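Local coordinates for glutathione S-transferase (Ceriporiopsis subvermispora, PDB 6J3E), which probably catalyses the conjugation of glutathione to substrates, as a serine-type glutathione S-transferase of a white-rot fungus, at residues 130-135 and 217-222; 171-175 and 222-228; 211-216 and 243-247. Residues are numbered along the deposited sequence.

Contact 1 of 3, residues 130-135 and 217-222; sequences IMLPAT and WVKRVL
Met131 curls its side chain back over an indole: with all three chi angles in m wells, its CE sits 3.9 Å from the centroid of the five-membered ring of Trp217, 13° off the normal, a CH-pi contact, while SD makes an oblique Met-aromatic contact, 5.0 Å from the six-membered centroid. The same side chain is a knob in a hole formed by Trp217, Val218, Val221 and Leu222; Met131 CE lies 3.7 Å from Val221 CG1, and Met131 SD 3.8 Å from Leu222 CG. Both segments are helical, 130-135 with a kink, and their axes cross at 45° with a closest approach of 9.8 Å. This packs helix 109-136 against helix 206-222 in the all-helical C-terminal domain of the glutathione S-transferase fold. CA atoms pair Met131 with Val218 (7.1 Å) and Thr135 with Val221 (6.2 Å). Ala134 CB fits 3.5 Å from Val221 CG1 and 3.8 Å from Leu222 CD2. Trp217, chi1 t, has its ring-edge CH2 4.0 Å from Leu132 CD2; Leu132 also neighbours the glutathione-binding Arg151.

Contact 2 of 3, residues 171-175 and 222-228; sequences RAKAW and LGPDSAE
Leu222 ends helix 206-222 in the C-terminal helical domain of this glutathione S-transferase, and a short loop leads into helix 227-232, which faces helix 169-189. Leu222 CD1 packs 3.9 Å from Trp175 CZ2, at the edge of the indole. Gly223 breaks the helix (phi 107°, psi 130°), at angles where a CB would be jammed against the preceding carbonyl. A type I turn runs from Gly223 to Ser226, closed by Ser226 N to Gly223 O at 3.0 Å. Ser226, chi1 p, is the N-cap: its OG donates to Gly223 O at 2.8 Å and also caps the backbone N of Trp229. In the first turn of the next helix, Glu228, chi1 m and chi2 t, extends to the helical segment 171-175. Arg171, extended with chi1 to chi3 all t, forms a bidentate salt bridge, NH1 to Glu228 OE2 at 2.8 Å and NE to Glu228 OE1 at 2.6 Å; Glu228 OE1 also accepts a hydrogen bond from Trp175 NE1, 2.9 Å away.

Contact 3 of 3, residues 211-216 and 243-247; sequences IVGWVI and QLALF
Val212 lays its CG2 over the face of the Phe247 ring, 4.1 Å from the centroid and 10° off the normal, a CH-pi contact, while its CG1 reaches 3.5 Å from Phe247 CD1. Phe247 takes chi1 m with chi2 near 90°, which turns the ring face to the valine. Both segments are helical and cross steeply, their axes 104° apart in direction with a closest approach of 10.1 Å; the closest CA pair is Val212 and Leu244, 6.1 Å apart. Val212, chi1 m, also touches the backbone of the facing helix, its CG1 lying 3.8 Å from Gln243 O. Leu244, with chi1 m and chi2 t, leaves its helix sideways, but its methyls contact three residues: its CD2 lies 4.2 Å from Val212 CB and 3.9 Å from Ile216 CD1, and its CD1 3.9 Å from Val215 CG1. Beside them Ile211 CG2 packs 3.6 Å from Gln243 OE1, whereas the amide NE2 of Gln243 is hydrogen-bonded to Leu197 O. No hydrogen bond joins the two segments, every touching residue is buried, and the join is mainly apolar packing. Helix 206-222 packs on helix 235-247 here and also on helix 109-136, through Ile211 and Trp214; Val212 also touches Tyr29 of helix 22-34, in the thioredoxin-like N-terminal domain.

How the contacts relate
Following the chain from the N terminus, contact 1 closes the longest of the three loops, bringing residues 217-222 back to helix 109-136, 82 residues on, and so joins that helix to helix 206-222. Inside that span, helix 169-189 begins contact 2, which ties it to the loop and start of helix 227-232, so the two contacts cross. Contact 3 opens at 211-216, closes at 243-247, crosses both and joins helix 206-222 to helix 235-247. All lie in the C-terminal domain. Contacts 1 and 2 share Leu222 and touch, centres about 9 Å apart, through Ile130 against Arg171, Ala174 and Trp175. Contact 3 meets contact 1 where Lys219 packs on Leu244, but does not touch contact 2.

Contact 1 of 3, residues 130-135 and 217-222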
ATOM      1  N   ILE A 130     -21.478   1.364   1.499  1.00 52.01           N
ATOM      2  CA  ILE A 130     -22.318   0.860   2.580  1.00 46.41           C
ATOM      3  C   ILE A 130     -22.227   1.742   3.809  1.00 52.15           C
ATOM      4  O   ILE A 130     -23.237   1.999   4.473  1.00 55.47           O
ATOM      5  CB  ILE A 130     -21.930  -0.592   2.906  1.00 50.50           C
ATOM      6  CG1 ILE A 130     -22.493  -1.535   1.832  1.00 53.16           C
ATOM      7  CG2 ILE A 130     -22.385  -0.970   4.329  1.00 49.47           C
ATOM      8  CD1 ILE A 130     -21.819  -2.873   1.773  1.00 50.98           C
ATOM      9  N   MET A 131     -21.032   2.239   4.111  1.00 45.22           N
ATOM     10  CA  MET A 131     -20.809   2.850   5.409  1.00 52.96           C
ATOM     11  C   MET A 131     -21.164   4.336   5.453  1.00 53.21           C
ATOM     12  O   MET A 131     -21.656   4.813   6.477  1.00 52.67           O
ATOM     13  CB  MET A 131     -19.353   2.637   5.833  1.00 52.80           C
ATOM     14  CG  MET A 131     -19.019   1.198   6.222  1.00 49.36           C
ATOM     15  SD  MET A 131     -20.144   0.539   7.482  1.00 49.01           S
ATOM     16  CE  MET A 131     -19.983   1.784   8.789  1.00 47.52           C
ATOM     17  N   LEU A 132     -20.942   5.088   4.381  1.00 52.47           N
ATOM     18  CA  LEU A 132     -21.292   6.507   4.418  1.00 47.15           C
ATOM     19  C   LEU A 132     -22.790   6.729   4.583  1.00 54.48           C
ATOM     20  O   LEU A 132     -23.176   7.577   5.409  1.00 52.59           O
ATOM     21  CB  LEU A 132     -20.751   7.222   3.177  1.00 42.54           C
ATOM     22  CG  LEU A 132     -19.237   7.221   2.972  1.00 52.75           C
ATOM     23  CD1 LEU A 132     -18.804   8.296   1.986  1.00 51.43           C
ATOM     24  CD2 LEU A 132     -18.508   7.367   4.281  1.00 45.19           C
ATOM     25  N   PRO A 133     -23.680   6.034   3.862  1.00 49.97           N
ATOM     26  CA  PRO A 133     -25.108   6.182   4.175  1.00 51.12           C
ATOM     27  C   PRO A 133     -25.433   5.761   5.593  1.00 52.56           C
ATOM     28  O   PRO A 133     -26.205   6.434   6.282  1.00 54.70           O
ATOM     29  CB  PRO A 133     -25.789   5.272   3.145  1.00 49.72           C
ATOM     30  CG  PRO A 133     -24.799   5.142   2.047  1.00 51.44           C
ATOM     31  CD  PRO A 133     -23.468   5.150   2.705  1.00 52.19           C
ATOM     32  N   ALA A 134     -24.860   4.653   6.052  1.00 49.15           N
ATOM     33  CA  ALA A 134     -25.089   4.250   7.429  1.00 49.90           C
ATOM     34  C   ALA A 134     -24.672   5.348   8.406  1.00 53.24           C
ATOM     35  O   ALA A 134     -25.385   5.618   9.380  1.00 50.74           O
ATOM     36  CB  ALA A 134     -24.344   2.948   7.723  1.00 54.24           C
ATOM     37  N   THR A 135     -23.522   6.002   8.180  1.00 51.44           N
ATOM     38  CA  THR A 135     -23.155   6.994   9.181  1.00 55.03           C
ATOM     39  C   THR A 135     -23.981   8.257   9.055  1.00 51.31           C
ATOM     40  O   THR A 135     -24.094   9.003  10.034  1.00 49.02           O
ATOM     41  CB  THR A 135     -21.666   7.363   9.145  1.00 58.31           C
ATOM     42  OG1 THR A 135     -21.440   8.479   8.271  1.00 59.83           O
ATOM     43  CG2 THR A 135     -20.853   6.220   8.718  1.00 51.79           C
ATOM     44  N   TRP A 217     -15.628   1.368  13.570  1.00 56.25           N
ATOM     45  CA  TRP A 217     -16.621   2.170  12.860  1.00 52.38           C
ATOM     46  C   TRP A 217     -17.702   1.284  12.269  1.00 52.86           C
ATOM     47  O   TRP A 217     -18.900   1.567  12.390  1.00 53.72           O
ATOM     48  CB  TRP A 217     -15.923   2.985  11.763  1.00 48.79           C
ATOM     49  CG  TRP A 217     -16.802   3.788  10.837  1.00 53.71           C
ATOM     50  CD1 TRP A 217     -17.897   4.547  11.174  1.00 53.21           C
ATOM     51  CD2 TRP A 217     -16.653   3.913   9.415  1.00 53.80           C
ATOM     52  NE1 TRP A 217     -18.413   5.144  10.056  1.00 49.23           N
ATOM     53  CE2 TRP A 217     -17.675   4.774   8.963  1.00 48.75           C
ATOM     54  CE3 TRP A 217     -15.740   3.395   8.482  1.00 48.27           C
ATOM     55  CZ2 TRP A 217     -17.813   5.126   7.624  1.00 52.21           C
ATOM     56  CZ3 TRP A 217     -15.885   3.734   7.153  1.00 46.36           C
ATOM     57  CH2 TRP A 217     -16.911   4.600   6.736  1.00 51.37           C
ATOM     58  N   VAL A 218     -17.289   0.206  11.601  1.00 57.76           N
ATOM     59  CA  VAL A 218     -18.255  -0.712  11.008  1.00 53.50           C
ATOM     60  C   VAL A 218     -19.099  -1.350  12.092  1.00 51.91           C
ATOM     61  O   VAL A 218     -20.318  -1.509  11.942  1.00 51.44           O
ATOM     62  CB  VAL A 218     -17.521  -1.768  10.166  1.00 50.35           C
ATOM     63  CG1 VAL A 218     -18.481  -2.849   9.709  1.00 45.01           C
ATOM     64  CG2 VAL A 218     -16.837  -1.111   8.982  1.00 48.85           C
ATOM     65  N   LYS A 219     -18.464  -1.717  13.209  1.00 51.49           N
ATOM     66  CA  LYS A 219     -19.180  -2.424  14.262  1.00 55.36           C
ATOM     67  C   LYS A 219     -20.179  -1.508  14.937  1.00 55.12           C
ATOM     68  O   LYS A 219     -21.334  -1.894  15.155  1.00 57.80           O
ATOM     69  CB  LYS A 219     -18.207  -2.994  15.294  1.00 54.72           C
ATOM     70  CG  LYS A 219     -18.900  -3.715  16.452  1.00 58.96           C
ATOM     71  CD  LYS A 219     -17.896  -4.251  17.484  1.00 61.71           C
ATOM     72  CE  LYS A 219     -18.567  -5.119  18.541  1.00 56.21           C
ATOM     73  NZ  LYS A 219     -17.593  -5.751  19.458  1.00 55.90           N
ATOM     74  N   ARG A 220     -19.766  -0.282  15.259  1.00 56.84           N
ATOM     75  CA  ARG A 220     -20.659   0.579  16.022  1.00 53.05           C
ATOM     76  C   ARG A 220     -21.756   1.162  15.142  1.00 56.58           C
ATOM     77  O   ARG A 220     -22.918   1.227  15.567  1.00 56.85           O
ATOM     78  CB  ARG A 220     -19.853   1.658  16.728  1.00 49.43           C
ATOM     79  CG  ARG A 220     -19.166   1.100  17.950  1.00 61.23           C
ATOM     80  CD  ARG A 220     -17.871   1.811  18.270  1.00 64.14           C
ATOM     81  NE  ARG A 220     -18.065   2.885  19.225  1.00 66.38           N
ATOM     82  CZ  ARG A 220     -17.622   2.869  20.474  1.00 63.68           C
ATOM     83  NH1 ARG A 220     -16.931   1.830  20.936  1.00 62.14           N
ATOM     84  NH2 ARG A 220     -17.863   3.911  21.249  1.00 63.77           N
ATOM     85  N   VAL A 221     -21.431   1.524  13.899  1.00 56.09           N
ATOM     86  CA  VAL A 221     -22.406   2.194  13.045  1.00 51.33           C
ATOM     87  C   VAL A 221     -23.403   1.201  12.467  1.00 54.13           C
ATOM     88  O   VAL A 221     -24.613   1.431  12.521  1.00 63.56           O
ATOM     89  CB  VAL A 221     -21.701   3.003  11.944  1.00 55.76           C
ATOM     90  CG1 VAL A 221     -22.686   3.378  10.831  1.00 54.77           C
ATOM     91  CG2 VAL A 221     -21.085   4.254  12.551  1.00 53.80           C
ATOM     92  N   LEU A 222     -22.930   0.093  11.895  1.00 56.36           N
ATOM     93  CA  LEU A 222     -23.873  -0.929  11.445  1.00 55.27           C
ATOM     94  C   LEU A 222     -24.569  -1.607  12.621  1.00 57.85           C
ATOM     95  O   LEU A 222     -25.709  -2.070  12.481  1.00 61.19           O
ATOM     96  CB  LEU A 222     -23.168  -1.965  10.575  1.00 50.70           C
ATOM     97  CG  LEU A 222     -22.848  -1.483   9.162  1.00 51.55           C
ATOM     98  CD1 LEU A 222     -22.435  -2.647   8.274  1.00 50.21           C
ATOM     99  CD2 LEU A 222     -24.043  -0.773   8.585  1.00 46.53           C
TER

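Contact 2 of 3, residues 171-175 and 222-228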
ATOM      1  N   ARG A 171     -25.528  -3.863  -3.181  1.00 49.17           N
ATOM      2  CA  ARG A 171     -25.014  -4.067  -1.831  1.00 50.99           C
ATOM      3  C   ARG A 171     -24.233  -5.364  -1.730  1.00 52.30           C
ATOM      4  O   ARG A 171     -23.253  -5.443  -0.986  1.00 52.78           O
ATOM      5  CB  ARG A 171     -26.133  -4.063  -0.807  1.00 46.52           C
ATOM      6  CG  ARG A 171     -25.619  -4.013   0.609  1.00 45.33           C
ATOM      7  CD  ARG A 171     -26.760  -3.839   1.595  1.00 46.09           C
ATOM      8  NE  ARG A 171     -26.313  -3.631   2.974  1.00 49.73           N
ATOM      9  CZ  ARG A 171     -26.161  -2.427   3.525  1.00 49.68           C
ATOM     10  NH1 ARG A 171     -25.767  -2.308   4.784  1.00 42.63           N
ATOM     11  NH2 ARG A 171     -26.409  -1.336   2.802  1.00 50.69           N
ATOM     12  N   ALA A 172     -24.641  -6.389  -2.474  1.00 53.30           N
ATOM     13  CA  ALA A 172     -23.916  -7.650  -2.405  1.00 54.51           C
ATOM     14  C   ALA A 172     -22.543  -7.520  -3.049  1.00 51.85           C
ATOM     15  O   ALA A 172     -21.552  -8.006  -2.499  1.00 52.63           O
ATOM     16  CB  ALA A 172     -24.724  -8.765  -3.061  1.00 47.92           C
ATOM     17  N   LYS A 173     -22.459  -6.839  -4.195  1.00 50.93           N
ATOM     18  CA  LYS A 173     -21.164  -6.613  -4.821  1.00 55.83           C
ATOM     19  C   LYS A 173     -20.266  -5.759  -3.932  1.00 57.32           C
ATOM     20  O   LYS A 173     -19.056  -6.006  -3.840  1.00 55.30           O
ATOM     21  CB  LYS A 173     -21.351  -5.981  -6.201  1.00 58.33           C
ATOM     22  CG  LYS A 173     -22.005  -6.949  -7.190  1.00 67.92           C
ATOM     23  CD  LYS A 173     -21.548  -6.755  -8.635  1.00 80.69           C
ATOM     24  CE  LYS A 173     -20.962  -8.055  -9.223  1.00 84.09           C
ATOM     25  NZ  LYS A 173     -19.566  -8.341  -8.745  1.00 85.32           N
ATOM     26  N   ALA A 174     -20.848  -4.784  -3.230  1.00 53.89           N
ATOM     27  CA  ALA A 174     -20.067  -3.973  -2.303  1.00 47.07           C
ATOM     28  C   ALA A 174     -19.457  -4.826  -1.196  1.00 52.00           C
ATOM     29  O   ALA A 174     -18.294  -4.636  -0.823  1.00 50.91           O
ATOM     30  CB  ALA A 174     -20.944  -2.882  -1.699  1.00 44.29           C
ATOM     31  N   TRP A 175     -20.244  -5.739  -0.617  1.00 52.72           N
ATOM     32  CA  TRP A 175     -19.701  -6.591   0.436  1.00 55.38           C
ATOM     33  C   TRP A 175     -18.566  -7.439  -0.094  1.00 53.81           C
ATOM     34  O   TRP A 175     -17.523  -7.572   0.554  1.00 53.50           O
ATOM     35  CB  TRP A 175     -20.784  -7.489   1.027  1.00 53.27           C
ATOM     36  CG  TRP A 175     -21.513  -6.811   2.124  1.00 59.39           C
ATOM     37  CD1 TRP A 175     -22.857  -6.523   2.172  1.00 58.90           C
ATOM     38  CD2 TRP A 175     -20.945  -6.297   3.336  1.00 55.22           C
ATOM     39  NE1 TRP A 175     -23.155  -5.875   3.353  1.00 57.04           N
ATOM     40  CE2 TRP A 175     -22.000  -5.716   4.079  1.00 56.64           C
ATOM     41  CE3 TRP A 175     -19.651  -6.273   3.866  1.00 54.86           C
ATOM     42  CZ2 TRP A 175     -21.798  -5.125   5.326  1.00 51.29           C
ATOM     43  CZ3 TRP A 175     -19.454  -5.683   5.104  1.00 51.72           C
ATOM     44  CH2 TRP A 175     -20.525  -5.115   5.818  1.00 52.74           C
ATOM     45  N   LEU A 222     -22.930   0.093  11.895  1.00 56.36           N
ATOM     46  CA  LEU A 222     -23.873  -0.929  11.445  1.00 55.27           C
ATOM     47  C   LEU A 222     -24.569  -1.607  12.621  1.00 57.85           C
ATOM     48  O   LEU A 222     -25.709  -2.070  12.481  1.00 61.19           O
ATOM     49  CB  LEU A 222     -23.168  -1.965  10.575  1.00 50.70           C
ATOM     50  CG  LEU A 222     -22.848  -1.483   9.162  1.00 51.55           C
ATOM     51  CD1 LEU A 222     -22.435  -2.647   8.274  1.00 50.21           C
ATOM     52  CD2 LEU A 222     -24.043  -0.773   8.585  1.00 46.53           C
ATOM     53  N   GLY A 223     -23.918  -1.664  13.781  1.00 57.45           N
ATOM     54  CA  GLY A 223     -24.536  -2.200  14.972  1.00 58.21           C
ATOM     55  C   GLY A 223     -23.997  -3.561  15.364  1.00 60.31           C
ATOM     56  O   GLY A 223     -23.923  -4.489  14.551  1.00 56.24           O
ATOM     57  N   PRO A 224     -23.612  -3.700  16.637  1.00 60.46           N
ATOM     58  CA  PRO A 224     -23.045  -4.979  17.102  1.00 60.01           C
ATOM     59  C   PRO A 224     -23.936  -6.190  16.857  1.00 63.98           C
ATOM     60  O   PRO A 224     -23.421  -7.313  16.773  1.00 66.24           O
ATOM     61  CB  PRO A 224     -22.834  -4.752  18.607  1.00 59.20           C
ATOM     62  CG  PRO A 224     -22.897  -3.282  18.816  1.00 53.88           C
ATOM     63  CD  PRO A 224     -23.660  -2.669  17.691  1.00 58.85           C
ATOM     64  N   ASP A 225     -25.252  -6.012  16.744  1.00 66.54           N
ATOM     65  CA  ASP A 225     -26.163  -7.139  16.580  1.00 64.45           C
ATOM     66  C   ASP A 225     -26.763  -7.204  15.191  1.00 64.61           C
ATOM     67  O   ASP A 225     -27.664  -8.016  14.950  1.00 68.73           O
ATOM     68  CB  ASP A 225     -27.271  -7.092  17.634  1.00 69.04           C
ATOM     69  CG  ASP A 225     -26.753  -7.404  19.035  1.00 77.11           C
ATOM     70  OD1 ASP A 225     -26.340  -8.565  19.282  1.00 80.01           O
ATOM     71  OD2 ASP A 225     -26.754  -6.490  19.887  1.00 79.25           O
ATOM     72  N   SER A 226     -26.293  -6.373  14.272  1.00 64.15           N
ATOM     73  CA  SER A 226     -26.713  -6.503  12.887  1.00 61.53           C
ATOM     74  C   SER A 226     -26.230  -7.830  12.322  1.00 60.13           C
ATOM     75  O   SER A 226     -25.197  -8.366  12.736  1.00 60.51           O
ATOM     76  CB  SER A 226     -26.159  -5.356  12.043  1.00 57.96           C
ATOM     77  OG  SER A 226     -24.740  -5.357  12.056  1.00 55.61           O
ATOM     78  N   ALA A 227     -26.988  -8.353  11.360  1.00 61.19           N
ATOM     79  CA  ALA A 227     -26.584  -9.587  10.699  1.00 56.39           C
ATOM     80  C   ALA A 227     -25.280  -9.393   9.947  1.00 58.54           C
ATOM     81  O   ALA A 227     -24.399 -10.260   9.979  1.00 59.24           O
ATOM     82  CB  ALA A 227     -27.679 -10.057   9.743  1.00 52.80           C
ATOM     83  N   GLU A 228     -25.136  -8.254   9.269  1.00 62.31           N
ATOM     84  CA  GLU A 228     -23.909  -7.994   8.525  1.00 61.50           C
ATOM     85  C   GLU A 228     -22.698  -7.990   9.448  1.00 56.86           C
ATOM     86  O   GLU A 228     -21.657  -8.566   9.118  1.00 57.79           O
ATOM     87  CB  GLU A 228     -24.045  -6.681   7.752  1.00 55.03           C
ATOM     88  CG  GLU A 228     -25.075  -6.792   6.617  1.00 51.34           C
ATOM     89  CD  GLU A 228     -25.306  -5.478   5.883  1.00 57.75           C
ATOM     90  OE1 GLU A 228     -25.695  -5.514   4.688  1.00 57.21           O
ATOM     91  OE2 GLU A 228     -25.114  -4.406   6.500  1.00 53.59           O
TER

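Contact 3 of 3, residues 211-216 and 243-247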
ATOM      1  N   ILE A 211      -6.383  -0.377  11.600  1.00 53.33           N
ATOM      2  CA  ILE A 211      -7.393  -1.362  11.241  1.00 55.65           C
ATOM      3  C   ILE A 211      -8.553  -1.316  12.229  1.00 50.66           C
ATOM      4  O   ILE A 211      -9.721  -1.249  11.836  1.00 54.04           O
ATOM      5  CB  ILE A 211      -6.749  -2.759  11.140  1.00 50.57           C
ATOM      6  CG1 ILE A 211      -5.649  -2.730  10.071  1.00 50.71           C
ATOM      7  CG2 ILE A 211      -7.773  -3.796  10.793  1.00 48.76           C
ATOM      8  CD1 ILE A 211      -4.832  -3.979   9.986  1.00 48.21           C
ATOM      9  N   VAL A 212      -8.253  -1.314  13.527  1.00 53.68           N
ATOM     10  CA  VAL A 212      -9.347  -1.343  14.494  1.00 54.99           C
ATOM     11  C   VAL A 212     -10.114  -0.028  14.458  1.00 51.86           C
ATOM     12  O   VAL A 212     -11.308   0.011  14.778  1.00 52.76           O
ATOM     13  CB  VAL A 212      -8.820  -1.675  15.905  1.00 51.58           C
ATOM     14  CG1 VAL A 212      -8.304  -3.116  15.944  1.00 52.48           C
ATOM     15  CG2 VAL A 212      -7.731  -0.705  16.293  1.00 51.34           C
ATOM     16  N   GLY A 213      -9.458   1.061  14.059  1.00 55.68           N
ATOM     17  CA  GLY A 213     -10.189   2.298  13.853  1.00 54.45           C
ATOM     18  C   GLY A 213     -11.335   2.115  12.878  1.00 53.90           C
ATOM     19  O   GLY A 213     -12.490   2.451  13.174  1.00 50.31           O
ATOM     20  N   TRP A 214     -11.037   1.557  11.706  1.00 45.62           N
ATOM     21  CA  TRP A 214     -12.079   1.455  10.703  1.00 48.14           C
ATOM     22  C   TRP A 214     -13.041   0.323  11.032  1.00 50.87           C
ATOM     23  O   TRP A 214     -14.235   0.433  10.738  1.00 52.35           O
ATOM     24  CB  TRP A 214     -11.453   1.293   9.312  1.00 48.91           C
ATOM     25  CG  TRP A 214     -10.783   2.549   8.847  1.00 50.78           C
ATOM     26  CD1 TRP A 214      -9.526   2.989   9.193  1.00 51.25           C
ATOM     27  CD2 TRP A 214     -11.330   3.550   7.978  1.00 49.32           C
ATOM     28  NE1 TRP A 214      -9.265   4.201   8.594  1.00 50.83           N
ATOM     29  CE2 TRP A 214     -10.353   4.571   7.844  1.00 55.02           C
ATOM     30  CE3 TRP A 214     -12.546   3.692   7.307  1.00 50.67           C
ATOM     31  CZ2 TRP A 214     -10.562   5.714   7.059  1.00 52.11           C
ATOM     32  CZ3 TRP A 214     -12.750   4.822   6.528  1.00 53.00           C
ATOM     33  CH2 TRP A 214     -11.761   5.823   6.413  1.00 53.45           C
ATOM     34  N   VAL A 215     -12.557  -0.744  11.674  1.00 49.94           N
ATOM     35  CA  VAL A 215     -13.436  -1.866  11.980  1.00 51.91           C
ATOM     36  C   VAL A 215     -14.423  -1.484  13.072  1.00 52.37           C
ATOM     37  O   VAL A 215     -15.608  -1.829  12.993  1.00 53.99           O
ATOM     38  CB  VAL A 215     -12.619  -3.117  12.354  1.00 49.20           C
ATOM     39  CG1 VAL A 215     -13.533  -4.221  12.873  1.00 48.84           C
ATOM     40  CG2 VAL A 215     -11.882  -3.610  11.150  1.00 48.14           C
ATOM     41  N   ILE A 216     -13.971  -0.737  14.084  1.00 50.63           N
ATOM     42  CA  ILE A 216     -14.889  -0.339  15.153  1.00 55.17           C
ATOM     43  C   ILE A 216     -15.963   0.595  14.606  1.00 55.73           C
ATOM     44  O   ILE A 216     -17.103   0.602  15.091  1.00 56.71           O
ATOM     45  CB  ILE A 216     -14.127   0.281  16.347  1.00 55.38           C
ATOM     46  CG1 ILE A 216     -14.947   0.134  17.619  1.00 57.35           C
ATOM     47  CG2 ILE A 216     -13.815   1.762  16.141  1.00 54.64           C
ATOM     48  CD1 ILE A 216     -15.312  -1.282  17.926  1.00 54.53           C
ATOM     49  N   GLN A 243      -8.730  -8.878  16.645  1.00 56.44           N
ATOM     50  CA  GLN A 243      -8.080  -7.589  16.843  1.00 56.58           C
ATOM     51  C   GLN A 243      -8.938  -6.662  17.680  1.00 60.05           C
ATOM     52  O   GLN A 243      -8.422  -5.949  18.547  1.00 60.52           O
ATOM     53  CB  GLN A 243      -7.761  -6.944  15.510  1.00 58.39           C
ATOM     54  CG  GLN A 243      -6.632  -7.643  14.839  1.00 65.38           C
ATOM     55  CD  GLN A 243      -6.446  -7.167  13.441  1.00 65.75           C
ATOM     56  OE1 GLN A 243      -7.413  -6.804  12.774  1.00 71.44           O
ATOM     57  NE2 GLN A 243      -5.208  -7.184  12.967  1.00 66.19           N
ATOM     58  N   LEU A 244     -10.250  -6.649  17.430  1.00 58.98           N
ATOM     59  CA  LEU A 244     -11.135  -5.836  18.250  1.00 58.32           C
ATOM     60  C   LEU A 244     -10.995  -6.214  19.716  1.00 59.74           C
ATOM     61  O   LEU A 244     -10.846  -5.345  20.582  1.00 63.07           O
ATOM     62  CB  LEU A 244     -12.581  -5.993  17.781  1.00 62.22           C
ATOM     63  CG  LEU A 244     -13.000  -5.065  16.645  1.00 57.04           C
ATOM     64  CD1 LEU A 244     -14.511  -4.963  16.563  1.00 51.09           C
ATOM     65  CD2 LEU A 244     -12.396  -3.723  16.900  1.00 55.31           C
ATOM     66  N   ALA A 245     -10.990  -7.518  20.004  1.00 56.19           N
ATOM     67  CA  ALA A 245     -10.888  -7.963  21.391  1.00 57.93           C
ATOM     68  C   ALA A 245      -9.571  -7.526  22.014  1.00 58.26           C
ATOM     69  O   ALA A 245      -9.538  -7.049  23.156  1.00 60.14           O
ATOM     70  CB  ALA A 245     -11.041  -9.479  21.469  1.00 55.64           C
ATOM     71  N   LEU A 246      -8.477  -7.664  21.266  1.00 55.43           N
ATOM     72  CA  LEU A 246      -7.171  -7.278  21.777  1.00 55.33           C
ATOM     73  C   LEU A 246      -7.129  -5.821  22.210  1.00 60.42           C
ATOM     74  O   LEU A 246      -6.384  -5.467  23.134  1.00 59.74           O
ATOM     75  CB  LEU A 246      -6.117  -7.533  20.708  1.00 59.94           C
ATOM     76  CG  LEU A 246      -5.630  -8.970  20.571  1.00 65.95           C
ATOM     77  CD1 LEU A 246      -4.759  -9.072  19.331  1.00 64.50           C
ATOM     78  CD2 LEU A 246      -4.864  -9.378  21.827  1.00 60.26           C
ATOM     79  N   PHE A 247      -7.906  -4.965  21.551  1.00 61.50           N
ATOM     80  CA  PHE A 247      -7.901  -3.536  21.812  1.00 63.16           C
ATOM     81  C   PHE A 247      -9.036  -3.096  22.716  1.00 63.51           C
ATOM     82  O   PHE A 247      -9.095  -1.915  23.072  1.00 64.43           O
ATOM     83  CB  PHE A 247      -7.973  -2.757  20.491  1.00 64.20           C
ATOM     84  CG  PHE A 247      -6.675  -2.722  19.748  1.00 63.54           C
ATOM     85  CD1 PHE A 247      -6.362  -3.706  18.827  1.00 58.07           C
ATOM     86  CD2 PHE A 247      -5.747  -1.708  19.993  1.00 63.51           C
ATOM     87  CE1 PHE A 247      -5.149  -3.682  18.153  1.00 61.76           C
ATOM     88  CE2 PHE A 247      -4.521  -1.678  19.328  1.00 61.72           C
ATOM     89  CZ  PHE A 247      -4.222  -2.667  18.406  1.00 61.79           C
TER